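Local coordinates for iron-regulated outer membrane protein (Neisseria meningitidis, PDB 4B7O) that probably carries iron, perhaps bound to siderophores, across the meningococcal outer membrane as a TonB-dependent transporter, at residues R249-K254 with L268-D273. Residues are numbered along the deposited sequence; the frame is centred on the assembly and turned at random.
Sequences RSYLAK and LSHMED. Unlike the reference sequence in segment 268-273: Glu272 (reference Lys).
Tyr251 and Glu272 face each other as a hydrogen-bonded pair on neighbouring antiparallel strands of the beta-barrel wall, the two arms of a hairpin. Two backbone bonds join them; the next such pair, Ala253 and His270, is drawn tighter, with His270 N to Ala253 O at 2.7 Å and nearly straight (172°). The buried, tightly packed side carries Ser250, Leu252, Lys254, Ser269, Met271 and Asp273 and is turned toward the plug inside the barrel. There Leu252, with CG swung anti to its backbone N (chi1 173°), lays CD1 3.9 Å from Met271 CB, and both side chains rest on Leu143 and Thr171. Lys254, bent at chi3 (-75°), brings CE to 3.9 Å from Ser269 CB on the opposite strand, and its NZ goes on to a salt bridge with Asp173 and a hydrogen bond to Thr171. Ser250 OG is hydrogen-bonded to Asp140 OD2.

The other side, with Tyr251, Ala253, His270 and Glu272, is only partly covered by the rest of the protein, although its large side chains overlap more across the strands. Tyr251 CE2 lies 3.8 Å from Glu272 CG, and Tyr251 OH meets the His270 ring edge, 3.5 Å from CD2. These are van der Waals contacts: the polar ends of His270 and Glu272 are hydrogen-bonded to Thr311 and Ser309. Backbone bonds thus pair the hairpin strands, outer polar ends reach the next wall strand, 303-320, and Ser250 and Lys254 tie the wall to the plug side.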
loop_
_atom_site.group_PDB
_atom_site.type_symbol
_atom_site.label_atom_id
_atom_site.label_comp_id
_atom_site.label_asym_id
_atom_site.label_seq_id
_atom_site.Cartn_x
_atom_site.Cartn_y
_atom_site.Cartn_z
ATOM N N ARG A 249 5.143 -16.849 4.104
ATOM C CA ARG A 249 4.699 -17.244 5.426
ATOM C C ARG A 249 4.342 -16.038 6.260
ATOM O O ARG A 249 5.047 -15.030 6.247
ATOM C CB ARG A 249 5.789 -18.017 6.122
ATOM C CG ARG A 249 5.933 -19.352 5.449
ATOM C CD ARG A 249 7.216 -20.036 5.811
ATOM N NE ARG A 249 7.515 -21.038 4.800
ATOM C CZ ARG A 249 8.551 -21.844 4.920
ATOM N NH1 ARG A 249 9.319 -21.749 6.006
ATOM N NH2 ARG A 249 8.816 -22.728 3.983
ATOM N N SER A 250 3.249 -16.127 6.979
ATOM C CA SER A 250 2.931 -15.077 7.887
ATOM C C SER A 250 2.407 -15.670 9.156
ATOM O O SER A 250 1.774 -16.721 9.126
ATOM C CB SER A 250 1.926 -14.123 7.262
ATOM O OG SER A 250 0.734 -14.799 6.929
ATOM N N TYR A 251 2.718 -15.032 10.275
ATOM C CA TYR A 251 2.025 -15.347 11.498
ATOM C C TYR A 251 1.714 -14.084 12.295
ATOM O O TYR A 251 2.283 -13.024 12.063
ATOM C CB TYR A 251 2.777 -16.415 12.277
ATOM C CG TYR A 251 3.946 -15.908 13.009
ATOM C CD1 TYR A 251 3.793 -15.370 14.290
ATOM C CD2 TYR A 251 5.212 -16.006 12.475
ATOM C CE1 TYR A 251 4.866 -14.887 14.986
ATOM C CE2 TYR A 251 6.294 -15.553 13.172
ATOM C CZ TYR A 251 6.112 -14.986 14.427
ATOM O OH TYR A 251 7.183 -14.482 15.134
ATOM N N LEU A 252 0.755 -14.190 13.192
ATOM C CA LEU A 252 0.349 -13.059 13.998
ATOM C C LEU A 252 0.116 -13.563 15.398
ATOM O O LEU A 252 -0.637 -14.537 15.587
ATOM C CB LEU A 252 -0.937 -12.464 13.441
ATOM C CG LEU A 252 -1.629 -11.354 14.225
ATOM C CD1 LEU A 252 -0.774 -10.108 14.465
ATOM C CD2 LEU A 252 -2.906 -10.988 13.483
ATOM N N ALA A 253 0.770 -12.937 16.368
ATOM C CA ALA A 253 0.409 -13.210 17.765
ATOM C C ALA A 253 -0.107 -11.920 18.424
ATOM O O ALA A 253 0.499 -10.817 18.289
ATOM C CB ALA A 253 1.574 -13.778 18.541
ATOM N N LYS A 254 -1.241 -12.035 19.100
ATOM C CA LYS A 254 -1.872 -10.832 19.577
ATOM C C LYS A 254 -2.486 -11.082 20.949
ATOM O O LYS A 254 -3.246 -12.045 21.111
ATOM C CB LYS A 254 -2.935 -10.411 18.560
ATOM C CG LYS A 254 -3.861 -9.313 18.999
ATOM C CD LYS A 254 -4.739 -8.801 17.868
ATOM C CE LYS A 254 -3.962 -7.915 16.906
ATOM N NZ LYS A 254 -4.884 -7.380 15.861
ATOM N N LEU A 268 -1.357 -5.828 22.518
ATOM C CA LEU A 268 0.026 -5.991 22.150
ATOM C C LEU A 268 0.117 -7.002 21.046
ATOM O O LEU A 268 -0.436 -8.117 21.138
ATOM C CB LEU A 268 0.824 -6.511 23.339
ATOM C CG LEU A 268 2.296 -6.721 22.984
ATOM C CD1 LEU A 268 2.933 -5.388 22.689
ATOM C CD2 LEU A 268 3.020 -7.326 24.162
ATOM N N SER A 269 0.836 -6.666 20.000
ATOM C CA SER A 269 0.847 -7.603 18.988
ATOM C C SER A 269 2.169 -7.737 18.274
ATOM O O SER A 269 2.943 -6.732 18.084
ATOM C CB SER A 269 -0.273 -7.229 17.995
ATOM O OG SER A 269 0.196 -6.209 17.158
ATOM N N HIS A 270 2.362 -8.967 17.787
ATOM C CA HIS A 270 3.501 -9.248 16.906
ATOM C C HIS A 270 3.201 -9.963 15.630
ATOM O O HIS A 270 2.535 -10.998 15.604
ATOM C CB HIS A 270 4.635 -9.949 17.633
ATOM C CG HIS A 270 5.812 -10.121 16.771
ATOM N ND1 HIS A 270 6.674 -9.107 16.512
ATOM C CD2 HIS A 270 6.230 -11.208 15.998
ATOM C CE1 HIS A 270 7.598 -9.525 15.652
ATOM N NE2 HIS A 270 7.326 -10.823 15.339
ATOM N N MET A 271 3.723 -9.425 14.548
ATOM C CA MET A 271 3.399 -9.948 13.246
ATOM C C MET A 271 4.642 -10.107 12.363
ATOM O O MET A 271 5.474 -9.197 12.341
ATOM C CB MET A 271 2.417 -8.992 12.585
ATOM C CG MET A 271 2.380 -9.037 11.089
ATOM S SD MET A 271 1.011 -7.954 10.566
ATOM C CE MET A 271 1.864 -7.120 9.205
ATOM N N GLU A 272 4.730 -11.226 11.623
ATOM C CA GLU A 272 5.720 -11.377 10.553
ATOM C C GLU A 272 5.106 -11.823 9.260
ATOM O O GLU A 272 4.230 -12.691 9.265
ATOM C CB GLU A 272 6.745 -12.440 10.882
ATOM C CG GLU A 272 7.545 -12.093 12.114
ATOM C CD GLU A 272 9.035 -12.369 11.974
ATOM O OE1 GLU A 272 9.457 -13.345 11.252
ATOM O OE2 GLU A 272 9.764 -11.588 12.634
ATOM N N ASP A 273 5.615 -11.292 8.162
ATOM C CA ASP A 273 5.142 -11.612 6.835
ATOM C C ASP A 273 6.413 -11.825 6.021
ATOM O O ASP A 273 7.234 -10.922 5.910
ATOM C CB ASP A 273 4.363 -10.426 6.290
ATOM C CG ASP A 273 3.490 -10.779 5.102
ATOM O OD1 ASP A 273 3.818 -11.673 4.295
ATOM O OD2 ASP A 273 2.439 -10.133 4.958
#